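Local coordinates for protein cytochrome C (Marichromatium purpuratum 984, PDB 5LO9) that probably works as a multiheme thiosulfate dehydrogenase (TsdBA) that oxidises thiosulfate to tetrathionate and passes the electrons along its c-type hemes, at residues A37-G42 / L87-N92; R377-L382 / A443-A448; H437-A442 / E462-A467. One frame throughout, in Å; residues are numbered along the deposited sequence.

Contact 1 (A37-G42 / L87-N92); sequences AARLAG and LAPASN. With HEC (heme c), chain C; EDO (1,2-ethanediol), chain U.
The guanidinium of Arg39 has the carbonyl of Ala41 at its edge, in plane, while Pro89 and the carbonyl of Ala90 approach it obliquely. CG stands anti to the backbone N (chi1 169°) and the extended chain runs outward; the turn through Leu40 and Ala41 brings the carbonyl of Ala41 to its tip. There NE bonds to Ala41 O at 2.8 Å (152° at the hydrogen) and NH2 to the same Ala41 O at 3.0 Å. This side-on grip by two nitrogens on one oxygen fixes the rotation of the guanidinium. Alongside, Pro89 CB lies 3.7 Å from Arg39 NH2. No hydrogen bond joins 37-42 to 87-92, and the apolar part rests on the methyl of Ala41, whose CB is 4.1 Å from Leu87 CB and 4.2 Å from Ala90 CB. The end of the Leu40 side chain leads away from 87-92 and brings CD2 within 3.5 Å of heme C3A, and the Ala38 methyl meets a propionate arm at CBA. Ala38 O accepts from ND1 of His25, an axial ligand, which would probably increase the imidazole's donor strength. Such a carbonyl-to-histidine bond, from a loop following the CXXCH helix, is characteristic of class I cytochrome c domains.

Contact 2 (R377-L382 / A443-A448); sequences RGYPRL and AAFIAA. With HEC (heme c), chain E.
Tyr379, Leu382 and Ala444 carry most of this contact, in which an irregular segment lies across residues 443-448 of helix 439-449. Tyr379 points its CB toward the helix, with CG anti to its carbonyl carbon (chi1 -54°), and lays one ring face against Phe445. Phe445 CB sits 3.9 Å from the centroid of the Tyr379 ring, only 14° off the normal, which defines a CH-pi contact. The two rings cross obliquely, planes at 58°, and the edge of Phe445 receives Tyr379 CE1. Tyr379 CE2 comes 3.5 Å from the CMD methyl of heme c, and its hydroxyl is tied to Cys290 O; Phe445 touches a second heme c, so the aromatic pair lies between two heme sites. The Ala444 methyl is the central bump: its CB lies 3.8 Å from Tyr379 CB and also meets Pro380 O and the flank of Leu382. A water donates to Pro380 O and to Ala444 O, each at 2.7 Å, joining loop and helix without a direct hydrogen bond. Leu382 straddles one turn of the helix, CD1 at 3.9 Å from Ala443 CB and CD2 at 4.3 Å from Ala447 CB. Upstream, Arg377 holds both oxygens of one propionate of the first heme, NE to O1A and NH2 to O2A. Helix 460-470 packs beside the pair, touching Leu382 and Ala443 through Trp464 and Ala447 through Ala463.

Contact 3 (H437-A442 / E462-A467); sequences HRVDTA and EAWDVA
The indole of Trp464 and the methyl of Ala467, one turn apart on their helix, are the bumps that meet the start of helix 439-449. Ala467 CB points toward the other helix and settles between Val439 and Ala442: it is 3.6 Å from Val439 O and 4.1 Å from Ala442 CB. Trp464 meets Val439 at about a right angle, and Val439 CG1, anti to the backbone N (chi1 175°), touches the indole edge in plane, 3.7 Å from Trp464 CE3. Farther round, Trp464 CH2 lies 3.6 Å from Asp440 CB, and its neighbour CZ3 approaches the Asp440 backbone. The carboxylate turns away from the tryptophan to Arg438 in a side-on salt bridge: NE meets the syn lone pair of Asp440 OD2 at 2.9 Å, and NH2 points an N-H almost straight at OD1 (173°), from above the carboxylate plane. An alanine at Asp440 would remove this carboxylate and would probably leave Arg438 less firmly held at the helix start. Such helix-helix packing joins, within the C-terminal cytochrome c-like part, helix 439-449, which leads to the axial ligand Met450, to helix 460-470, whose Asp465 forms a salt bridge to Arg393 of helix 391-401.

Overall arrangement
From the N terminus, contact 1 comes first. It closes a loop over helices 45-57, 66-71 and 74-86, joining the segment after the heme-binding helix 22-25 to the exit from helix 74-86 within the first cytochrome c domain. It closes in sequence before contact 2 opens. Its centre lies about 42 Å from the centres of the other two, on the opposite side of the chain's centre. Contacts 2 and 3 cross, in the order 377-382, 437-442, 443-448, 462-467, and share helix 439-449. Their centres are 9 Å apart, and they touch where Ala443 and Ala447 meet Ala467 and Ala463. Together they tie the loop before helix 391-401 to helices 439-449 and 460-470, between two hemes.

Contact 1 (A37-G42 / L87-N92)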
loop_
_atom_site.group_PDB
_atom_site.type_symbol
_atom_site.label_atom_id
_atom_site.label_comp_id
_atom_site.label_asym_id
_atom_site.label_seq_id
_atom_site.Cartn_x
_atom_site.Cartn_y
_atom_site.Cartn_z
ATOM N N ALA A 37 8.498 -44.694 -29.511
ATOM C CA ALA A 37 9.726 -45.026 -28.815
ATOM C C ALA A 37 10.280 -43.772 -28.157
ATOM O O ALA A 37 10.388 -42.718 -28.796
ATOM C CB ALA A 37 10.737 -45.592 -29.802
ATOM N N ALA A 38 10.639 -43.899 -26.884
ATOM C CA ALA A 38 11.010 -42.755 -26.079
ATOM C C ALA A 38 12.328 -42.174 -26.542
ATOM O O ALA A 38 13.119 -42.815 -27.244
ATOM C CB ALA A 38 11.144 -43.138 -24.604
ATOM N N ARG A 39 12.527 -40.918 -26.174
ATOM C CA ARG A 39 13.863 -40.351 -26.107
ATOM C C ARG A 39 14.631 -41.012 -24.981
ATOM O O ARG A 39 14.179 -41.019 -23.826
ATOM C CB ARG A 39 13.792 -38.842 -25.856
ATOM C CG ARG A 39 15.117 -38.213 -25.523
ATOM C CD ARG A 39 14.982 -36.807 -24.956
ATOM N NE ARG A 39 16.183 -36.450 -24.190
ATOM C CZ ARG A 39 16.249 -35.448 -23.315
ATOM N NH1 ARG A 39 15.185 -34.690 -23.100
ATOM N NH2 ARG A 39 17.377 -35.222 -22.635
ATOM N N LEU A 40 15.836 -41.485 -25.288
ATOM C CA LEU A 40 16.720 -41.977 -24.243
ATOM C C LEU A 40 17.952 -41.093 -24.031
ATOM O O LEU A 40 18.565 -41.158 -22.961
ATOM C CB LEU A 40 17.149 -43.417 -24.568
ATOM C CG LEU A 40 16.013 -44.398 -24.873
ATOM C CD1 LEU A 40 16.594 -45.727 -25.283
ATOM C CD2 LEU A 40 15.077 -44.617 -23.672
ATOM N N ALA A 41 18.296 -40.249 -25.000
ATOM C CA ALA A 41 19.562 -39.513 -24.992
ATOM C C ALA A 41 19.589 -38.437 -23.907
ATOM O O ALA A 41 18.775 -37.505 -23.913
ATOM C CB ALA A 41 19.784 -38.873 -26.357
ATOM N N GLY A 42 20.556 -38.543 -23.000
ATOM C CA GLY A 42 20.712 -37.589 -21.934
ATOM C C GLY A 42 19.902 -37.850 -20.691
ATOM O O GLY A 42 20.047 -37.095 -19.714
ATOM N N LEU A 87 25.099 -39.520 -23.841
ATOM C CA LEU A 87 24.847 -38.846 -25.100
ATOM C C LEU A 87 24.396 -37.397 -24.909
ATOM O O LEU A 87 23.860 -36.982 -23.873
ATOM C CB LEU A 87 23.777 -39.574 -25.902
ATOM C CG LEU A 87 24.188 -40.959 -26.391
ATOM C CD1 LEU A 87 23.165 -41.423 -27.413
ATOM C CD2 LEU A 87 25.577 -41.034 -26.951
ATOM N N ALA A 88 24.645 -36.612 -25.934
ATOM C CA ALA A 88 24.061 -35.299 -25.949
ATOM C C ALA A 88 22.565 -35.460 -26.066
ATOM O O ALA A 88 22.100 -36.338 -26.800
ATOM C CB ALA A 88 24.550 -34.469 -27.121
ATOM N N PRO A 89 21.798 -34.642 -25.371
ATOM C CA PRO A 89 20.349 -34.678 -25.547
ATOM C C PRO A 89 19.989 -34.582 -27.022
ATOM O O PRO A 89 20.700 -33.975 -27.823
ATOM C CB PRO A 89 19.858 -33.465 -24.746
ATOM C CG PRO A 89 20.884 -33.222 -23.770
ATOM C CD PRO A 89 22.200 -33.628 -24.400
ATOM N N ALA A 90 18.893 -35.234 -27.376
ATOM C CA ALA A 90 18.398 -35.225 -28.738
ATOM C C ALA A 90 16.912 -35.557 -28.721
ATOM O O ALA A 90 16.407 -36.209 -27.807
ATOM C CB ALA A 90 19.172 -36.228 -29.591
ATOM N N SER A 91 16.227 -35.145 -29.772
ATOM C CA SER A 91 14.809 -35.413 -29.878
ATOM C C SER A 91 14.440 -35.544 -31.336
ATOM O O SER A 91 14.862 -34.739 -32.167
ATOM C CB SER A 91 13.969 -34.306 -29.259
ATOM O OG SER A 91 12.618 -34.424 -29.702
ATOM N N ASN A 92 13.650 -36.556 -31.632
ATOM C CA ASN A 92 13.069 -36.721 -32.949
ATOM C C ASN A 92 11.561 -36.571 -32.846
ATOM O O ASN A 92 10.787 -37.235 -33.536
ATOM C CB ASN A 92 13.500 -38.044 -33.556
ATOM C CG ASN A 92 14.996 -38.113 -33.744
ATOM O OD1 ASN A 92 15.625 -37.183 -34.288
ATOM N ND2 ASN A 92 15.597 -39.189 -33.235
HETATM FE FE HEC C . 13.078 -49.290 -25.873
HETATM C CHA HEC C . 10.790 -47.451 -23.984
HETATM C CHB HEC C . 15.540 -48.785 -23.390
HETATM C CHC HEC C . 15.259 -51.437 -27.593
HETATM C CHD HEC C . 10.720 -49.596 -28.476
HETATM N NA HEC C . 13.169 -48.301 -24.027
HETATM C C1A HEC C . 12.152 -47.624 -23.452
HETATM C C2A HEC C . 12.510 -47.038 -22.127
HETATM C C3A HEC C . 13.904 -47.448 -21.968
HETATM C C4A HEC C . 14.213 -48.211 -23.197
HETATM C CMA HEC C . 14.771 -47.129 -20.803
HETATM C CAA HEC C . 11.685 -46.213 -21.158
HETATM C CBA HEC C . 11.968 -44.760 -21.492
HETATM C CGA HEC C . 11.504 -43.736 -20.475
HETATM O O1A HEC C . 11.514 -42.534 -20.833
HETATM O O2A HEC C . 11.137 -44.075 -19.330
HETATM N NB HEC C . 15.026 -49.962 -25.558
HETATM C C1B HEC C . 15.824 -49.639 -24.537
HETATM C C2B HEC C . 17.139 -50.289 -24.613
HETATM C C3B HEC C . 17.067 -51.077 -25.846
HETATM C C4B HEC C . 15.710 -50.810 -26.347
HETATM C CMB HEC C . 18.264 -50.127 -23.656
HETATM C CAB HEC C . 18.116 -51.974 -26.421
HETATM C CBB HEC C . 18.456 -53.032 -25.383
HETATM N NC HEC C . 12.999 -50.309 -27.691
HETATM C C1C HEC C . 13.945 -51.118 -28.185
HETATM C C2C HEC C . 13.578 -51.677 -29.501
HETATM C C3C HEC C . 12.257 -51.123 -29.770
HETATM C C4C HEC C . 12.006 -50.285 -28.583
HETATM C CMC HEC C . 14.404 -52.585 -30.338
HETATM C CAC HEC C . 11.346 -51.319 -30.946
HETATM C CBC HEC C . 11.130 -52.767 -31.234
HETATM N ND HEC C . 11.117 -48.654 -26.172
HETATM C C1D HEC C . 10.367 -48.880 -27.254
HETATM C C2D HEC C . 9.026 -48.291 -27.158
HETATM C C3D HEC C . 9.021 -47.653 -25.852
HETATM C C4D HEC C . 10.373 -47.953 -25.309
HETATM C CMD HEC C . 7.921 -48.346 -28.160
HETATM C CAD HEC C . 7.848 -46.958 -25.227
HETATM C CBD HEC C . 7.318 -47.983 -24.222
HETATM C CGD HEC C . 6.102 -47.487 -23.499
HETATM O O1D HEC C . 5.865 -47.888 -22.323
HETATM O O2D HEC C . 5.375 -46.711 -24.141
HETATM C C1 EDO U . 9.661 -39.103 -36.674
HETATM O O1 EDO U . 10.235 -39.184 -35.354
HETATM C C2 EDO U . 9.002 -40.446 -37.013
HETATM O O2 EDO U . 7.902 -40.185 -37.886
#

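Contact 2 (R377-L382 / A443-A448)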
loop_
_atom_site.group_PDB
_atom_site.type_symbol
_atom_site.label_atom_id
_atom_site.label_comp_id
_atom_site.label_asym_id
_atom_site.label_seq_id
_atom_site.Cartn_x
_atom_site.Cartn_y
_atom_site.Cartn_z
ATOM N N ARG A 377 -5.914 -16.827 5.093
ATOM C CA ARG A 377 -4.702 -16.100 5.392
ATOM C C ARG A 377 -3.733 -16.973 6.164
ATOM O O ARG A 377 -4.140 -17.747 7.033
ATOM C CB ARG A 377 -5.015 -14.862 6.194
ATOM C CG ARG A 377 -3.819 -13.937 6.232
ATOM C CD ARG A 377 -4.024 -12.800 7.182
ATOM N NE ARG A 377 -2.810 -12.036 7.385
ATOM C CZ ARG A 377 -2.738 -11.017 8.214
ATOM N NH1 ARG A 377 -3.826 -10.659 8.872
ATOM N NH2 ARG A 377 -1.594 -10.369 8.380
ATOM N N GLY A 378 -2.444 -16.819 5.856
ATOM C CA GLY A 378 -1.386 -17.492 6.591
ATOM C C GLY A 378 -1.466 -19.006 6.496
ATOM O O GLY A 378 -1.882 -19.589 5.494
ATOM N N TYR A 379 -1.050 -19.637 7.543
ATOM C CA TYR A 379 -1.123 -21.078 7.683
ATOM C C TYR A 379 -2.132 -21.460 8.746
ATOM O O TYR A 379 -2.275 -20.748 9.744
ATOM C CB TYR A 379 0.233 -21.641 8.081
ATOM C CG TYR A 379 1.392 -21.243 7.154
ATOM C CD1 TYR A 379 1.230 -21.141 5.778
ATOM C CD2 TYR A 379 2.645 -20.986 7.667
ATOM C CE1 TYR A 379 2.305 -20.790 4.953
ATOM C CE2 TYR A 379 3.710 -20.624 6.855
ATOM C CZ TYR A 379 3.538 -20.535 5.510
ATOM O OH TYR A 379 4.617 -20.182 4.745
ATOM N N PRO A 380 -2.856 -22.564 8.588
ATOM C CA PRO A 380 -3.805 -22.961 9.649
ATOM C C PRO A 380 -3.064 -23.362 10.915
ATOM O O PRO A 380 -2.240 -24.283 10.903
ATOM C CB PRO A 380 -4.557 -24.142 9.034
ATOM C CG PRO A 380 -4.363 -23.975 7.554
ATOM C CD PRO A 380 -3.009 -23.388 7.374
ATOM N N ARG A 381 -3.340 -22.652 12.000
ATOM C CA ARG A 381 -2.679 -22.939 13.266
ATOM C C ARG A 381 -3.149 -24.282 13.816
ATOM O O ARG A 381 -4.324 -24.648 13.697
ATOM C CB ARG A 381 -2.965 -21.825 14.269
ATOM C CG ARG A 381 -1.906 -21.651 15.372
ATOM C CD ARG A 381 -2.229 -20.438 16.280
ATOM N NE ARG A 381 -2.764 -19.314 15.500
ATOM C CZ ARG A 381 -2.060 -18.282 15.032
ATOM N NH1 ARG A 381 -0.755 -18.190 15.282
ATOM N NH2 ARG A 381 -2.674 -17.330 14.317
ATOM N N LEU A 382 -2.206 -25.021 14.398
ATOM C CA LEU A 382 -2.422 -26.327 15.001
ATOM C C LEU A 382 -2.486 -26.212 16.514
ATOM O O LEU A 382 -1.870 -25.322 17.106
ATOM C CB LEU A 382 -1.276 -27.277 14.666
ATOM C CG LEU A 382 -0.926 -27.477 13.205
ATOM C CD1 LEU A 382 0.282 -28.400 13.108
ATOM C CD2 LEU A 382 -2.092 -28.038 12.509
ATOM N N ALA A 443 5.315 -26.282 11.331
ATOM C CA ALA A 443 4.383 -27.395 11.436
ATOM C C ALA A 443 3.072 -27.048 10.765
ATOM O O ALA A 443 2.465 -27.877 10.075
ATOM C CB ALA A 443 4.148 -27.761 12.893
ATOM N N ALA A 444 2.621 -25.814 10.935
ATOM C CA ALA A 444 1.375 -25.455 10.297
ATOM C C ALA A 444 1.524 -25.420 8.783
ATOM O O ALA A 444 0.626 -25.850 8.052
ATOM C CB ALA A 444 0.907 -24.129 10.834
ATOM N N PHE A 445 2.652 -24.935 8.285
ATOM C CA PHE A 445 2.847 -24.969 6.849
ATOM C C PHE A 445 2.796 -26.391 6.336
ATOM O O PHE A 445 2.085 -26.690 5.367
ATOM C CB PHE A 445 4.170 -24.341 6.479
ATOM C CG PHE A 445 4.502 -24.475 5.021
ATOM C CD1 PHE A 445 3.847 -23.720 4.090
ATOM C CD2 PHE A 445 5.477 -25.357 4.597
ATOM C CE1 PHE A 445 4.161 -23.824 2.746
ATOM C CE2 PHE A 445 5.786 -25.471 3.267
ATOM C CZ PHE A 445 5.122 -24.696 2.332
ATOM N N ILE A 446 3.549 -27.279 6.991
ATOM C CA ILE A 446 3.710 -28.654 6.520
ATOM C C ILE A 446 2.373 -29.406 6.526
ATOM O O ILE A 446 1.983 -30.042 5.523
ATOM C CB ILE A 446 4.771 -29.374 7.375
ATOM C CG1 ILE A 446 6.179 -28.910 6.968
ATOM C CG2 ILE A 446 4.604 -30.913 7.296
ATOM C CD1 ILE A 446 7.240 -29.178 8.008
ATOM N N ALA A 447 1.683 -29.398 7.673
ATOM C CA ALA A 447 0.433 -30.144 7.795
ATOM C C ALA A 447 -0.502 -29.820 6.659
ATOM O O ALA A 447 -1.161 -30.716 6.113
ATOM C CB ALA A 447 -0.269 -29.823 9.102
ATOM N N ALA A 448 -0.548 -28.545 6.264
ATOM C CA ALA A 448 -1.467 -28.085 5.224
ATOM C C ALA A 448 -0.916 -28.184 3.804
ATOM O O ALA A 448 -1.709 -28.228 2.860
ATOM C CB ALA A 448 -1.872 -26.630 5.469
HETATM FE FE HEC E . 7.151 -14.641 3.290
HETATM C CHA HEC E . 4.703 -13.876 5.692
HETATM C CHB HEC E . 6.216 -11.845 1.402
HETATM C CHC HEC E . 9.784 -15.263 1.023
HETATM C CHD HEC E . 7.799 -17.601 4.914
HETATM N NA HEC E . 5.713 -13.152 3.518
HETATM C C1A HEC E . 4.864 -13.020 4.530
HETATM C C2A HEC E . 3.979 -11.842 4.405
HETATM C C3A HEC E . 4.407 -11.247 3.151
HETATM C C4A HEC E . 5.496 -12.132 2.670
HETATM C CMA HEC E . 3.838 -10.035 2.506
HETATM C CAA HEC E . 2.876 -11.415 5.340
HETATM C CBA HEC E . 1.709 -12.388 5.204
HETATM C CGA HEC E . 0.504 -11.930 6.008
HETATM O O1A HEC E . -0.601 -12.436 5.708
HETATM O O2A HEC E . 0.643 -11.092 6.949
HETATM N NB HEC E . 7.881 -13.748 1.550
HETATM C C1B HEC E . 7.365 -12.645 0.964
HETATM C C2B HEC E . 8.101 -12.238 -0.237
HETATM C C3B HEC E . 9.153 -13.239 -0.341
HETATM C C4B HEC E . 8.927 -14.115 0.824
HETATM C CMB HEC E . 7.809 -11.101 -1.149
HETATM C CAB HEC E . 10.221 -13.315 -1.382
HETATM C CBB HEC E . 11.098 -12.072 -1.235
HETATM N NC HEC E . 8.560 -16.159 3.023
HETATM C C1C HEC E . 9.500 -16.249 2.069
HETATM C C2C HEC E . 10.270 -17.513 2.128
HETATM C C3C HEC E . 9.682 -18.198 3.292
HETATM C C4C HEC E . 8.625 -17.267 3.750
HETATM C CMC HEC E . 11.388 -17.931 1.208
HETATM C CAC HEC E . 9.982 -19.562 3.886
HETATM C CBC HEC E . 11.445 -19.747 4.136
HETATM N ND HEC E . 6.388 -15.547 5.006
HETATM C C1D HEC E . 6.784 -16.717 5.483
HETATM C C2D HEC E . 6.057 -17.114 6.701
HETATM C C3D HEC E . 5.118 -16.011 6.973
HETATM C C4D HEC E . 5.441 -15.101 5.839
HETATM C CMD HEC E . 6.302 -18.373 7.459
HETATM C CAD HEC E . 4.095 -15.840 8.081
HETATM C CBD HEC E . 4.653 -15.907 9.519
HETATM C CGD HEC E . 5.675 -14.838 9.960
HETATM O O1D HEC E . 6.726 -14.582 9.298
HETATM O O2D HEC E . 5.454 -14.239 11.047
HETATM O O HOH W 1 -1.772 -26.321 9.239
#

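Contact 3 (H437-A442 / E462-A467)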
loop_
_atom_site.group_PDB
_atom_site.type_symbol
_atom_site.label_atom_id
_atom_site.label_comp_id
_atom_site.label_asym_id
_atom_site.label_seq_id
_atom_site.Cartn_x
_atom_site.Cartn_y
_atom_site.Cartn_z
ATOM N N HIS A 437 11.762 -20.936 10.733
ATOM C CA HIS A 437 12.601 -21.681 11.671
ATOM C C HIS A 437 11.842 -22.055 12.944
ATOM O O HIS A 437 12.348 -22.855 13.728
ATOM C CB HIS A 437 13.890 -20.885 12.020
ATOM C CG HIS A 437 13.793 -20.062 13.273
ATOM N ND1 HIS A 437 13.326 -18.766 13.276
ATOM C CD2 HIS A 437 14.076 -20.360 14.570
ATOM C CE1 HIS A 437 13.332 -18.297 14.517
ATOM N NE2 HIS A 437 13.780 -19.243 15.321
ATOM N N ARG A 438 10.657 -21.506 13.179
ATOM C CA ARG A 438 9.876 -21.884 14.355
ATOM C C ARG A 438 9.138 -23.185 14.101
ATOM O O ARG A 438 8.702 -23.466 12.978
ATOM C CB ARG A 438 8.829 -20.827 14.735
ATOM C CG ARG A 438 9.372 -19.608 15.421
ATOM C CD ARG A 438 8.307 -18.615 15.699
ATOM N NE ARG A 438 7.238 -19.080 16.601
ATOM C CZ ARG A 438 7.076 -18.689 17.870
ATOM N NH1 ARG A 438 7.922 -17.827 18.433
ATOM N NH2 ARG A 438 6.057 -19.160 18.591
ATOM N N VAL A 439 8.970 -23.959 15.173
ATOM C CA VAL A 439 8.383 -25.283 15.048
ATOM C C VAL A 439 6.895 -25.178 14.774
ATOM O O VAL A 439 6.373 -25.863 13.891
ATOM C CB VAL A 439 8.675 -26.119 16.307
ATOM C CG1 VAL A 439 7.981 -27.436 16.234
ATOM C CG2 VAL A 439 10.153 -26.390 16.424
ATOM N N ASP A 440 6.200 -24.280 15.483
ATOM C CA ASP A 440 4.756 -24.110 15.277
ATOM C C ASP A 440 4.447 -23.569 13.894
ATOM O O ASP A 440 3.514 -24.043 13.235
ATOM C CB ASP A 440 4.119 -23.196 16.342
ATOM C CG ASP A 440 4.782 -21.806 16.456
ATOM O OD1 ASP A 440 4.211 -20.949 17.180
ATOM O OD2 ASP A 440 5.892 -21.581 15.910
ATOM N N THR A 441 5.231 -22.605 13.425
ATOM C CA THR A 441 4.962 -22.048 12.113
ATOM C C THR A 441 5.219 -23.067 11.012
ATOM O O THR A 441 4.385 -23.244 10.120
ATOM C CB THR A 441 5.798 -20.805 11.913
ATOM O OG1 THR A 441 5.422 -19.849 12.895
ATOM C CG2 THR A 441 5.552 -20.246 10.570
ATOM N N ALA A 442 6.367 -23.746 11.050
ATOM C CA ALA A 442 6.657 -24.731 10.019
ATOM C C ALA A 442 5.722 -25.924 10.124
ATOM O O ALA A 442 5.360 -26.532 9.108
ATOM C CB ALA A 442 8.101 -25.181 10.104
ATOM N N GLU A 462 2.298 -35.570 13.384
ATOM C CA GLU A 462 3.379 -35.865 12.457
ATOM C C GLU A 462 3.994 -34.553 11.967
ATOM O O GLU A 462 5.221 -34.404 11.915
ATOM C CB GLU A 462 2.872 -36.723 11.283
ATOM C CG GLU A 462 2.524 -38.183 11.636
ATOM C CD GLU A 462 1.663 -38.930 10.597
ATOM O OE1 GLU A 462 1.251 -38.372 9.575
ATOM O OE2 GLU A 462 1.303 -40.084 10.853
ATOM N N ALA A 463 3.153 -33.569 11.648
ATOM C CA ALA A 463 3.678 -32.286 11.207
ATOM C C ALA A 463 4.551 -31.656 12.271
ATOM O O ALA A 463 5.637 -31.152 11.967
ATOM C CB ALA A 463 2.535 -31.339 10.854
ATOM N N TRP A 464 4.099 -31.686 13.528
ATOM C CA TRP A 464 4.924 -31.178 14.620
ATOM C C TRP A 464 6.265 -31.903 14.718
ATOM O O TRP A 464 7.307 -31.275 14.925
ATOM C CB TRP A 464 4.210 -31.332 15.951
ATOM C CG TRP A 464 3.133 -30.362 16.253
ATOM C CD1 TRP A 464 1.799 -30.589 16.234
ATOM C CD2 TRP A 464 3.310 -29.006 16.654
ATOM N NE1 TRP A 464 1.123 -29.460 16.604
ATOM C CE2 TRP A 464 2.035 -28.470 16.864
ATOM C CE3 TRP A 464 4.435 -28.185 16.852
ATOM C CZ2 TRP A 464 1.844 -27.149 17.250
ATOM C CZ3 TRP A 464 4.242 -26.895 17.234
ATOM C CH2 TRP A 464 2.956 -26.382 17.434
ATOM N N ASP A 465 6.266 -33.229 14.619
ATOM C CA ASP A 465 7.530 -33.945 14.752
ATOM C C ASP A 465 8.466 -33.631 13.580
ATOM O O ASP A 465 9.666 -33.410 13.788
ATOM C CB ASP A 465 7.274 -35.449 14.908
ATOM C CG ASP A 465 6.487 -35.781 16.207
ATOM O OD1 ASP A 465 6.506 -34.969 17.163
ATOM O OD2 ASP A 465 5.836 -36.855 16.285
ATOM N N VAL A 466 7.953 -33.591 12.338
ATOM C CA VAL A 466 8.853 -33.314 11.213
ATOM C C VAL A 466 9.369 -31.890 11.291
ATOM O O VAL A 466 10.502 -31.601 10.876
ATOM C CB VAL A 466 8.212 -33.540 9.841
ATOM C CG1 VAL A 466 9.338 -33.707 8.823
ATOM C CG2 VAL A 466 7.408 -34.742 9.818
ATOM N N ALA A 467 8.518 -30.966 11.740
ATOM C CA ALA A 467 8.928 -29.574 11.844
ATOM C C ALA A 467 10.054 -29.417 12.849
ATOM O O ALA A 467 11.040 -28.711 12.590
ATOM C CB ALA A 467 7.734 -28.709 12.228
#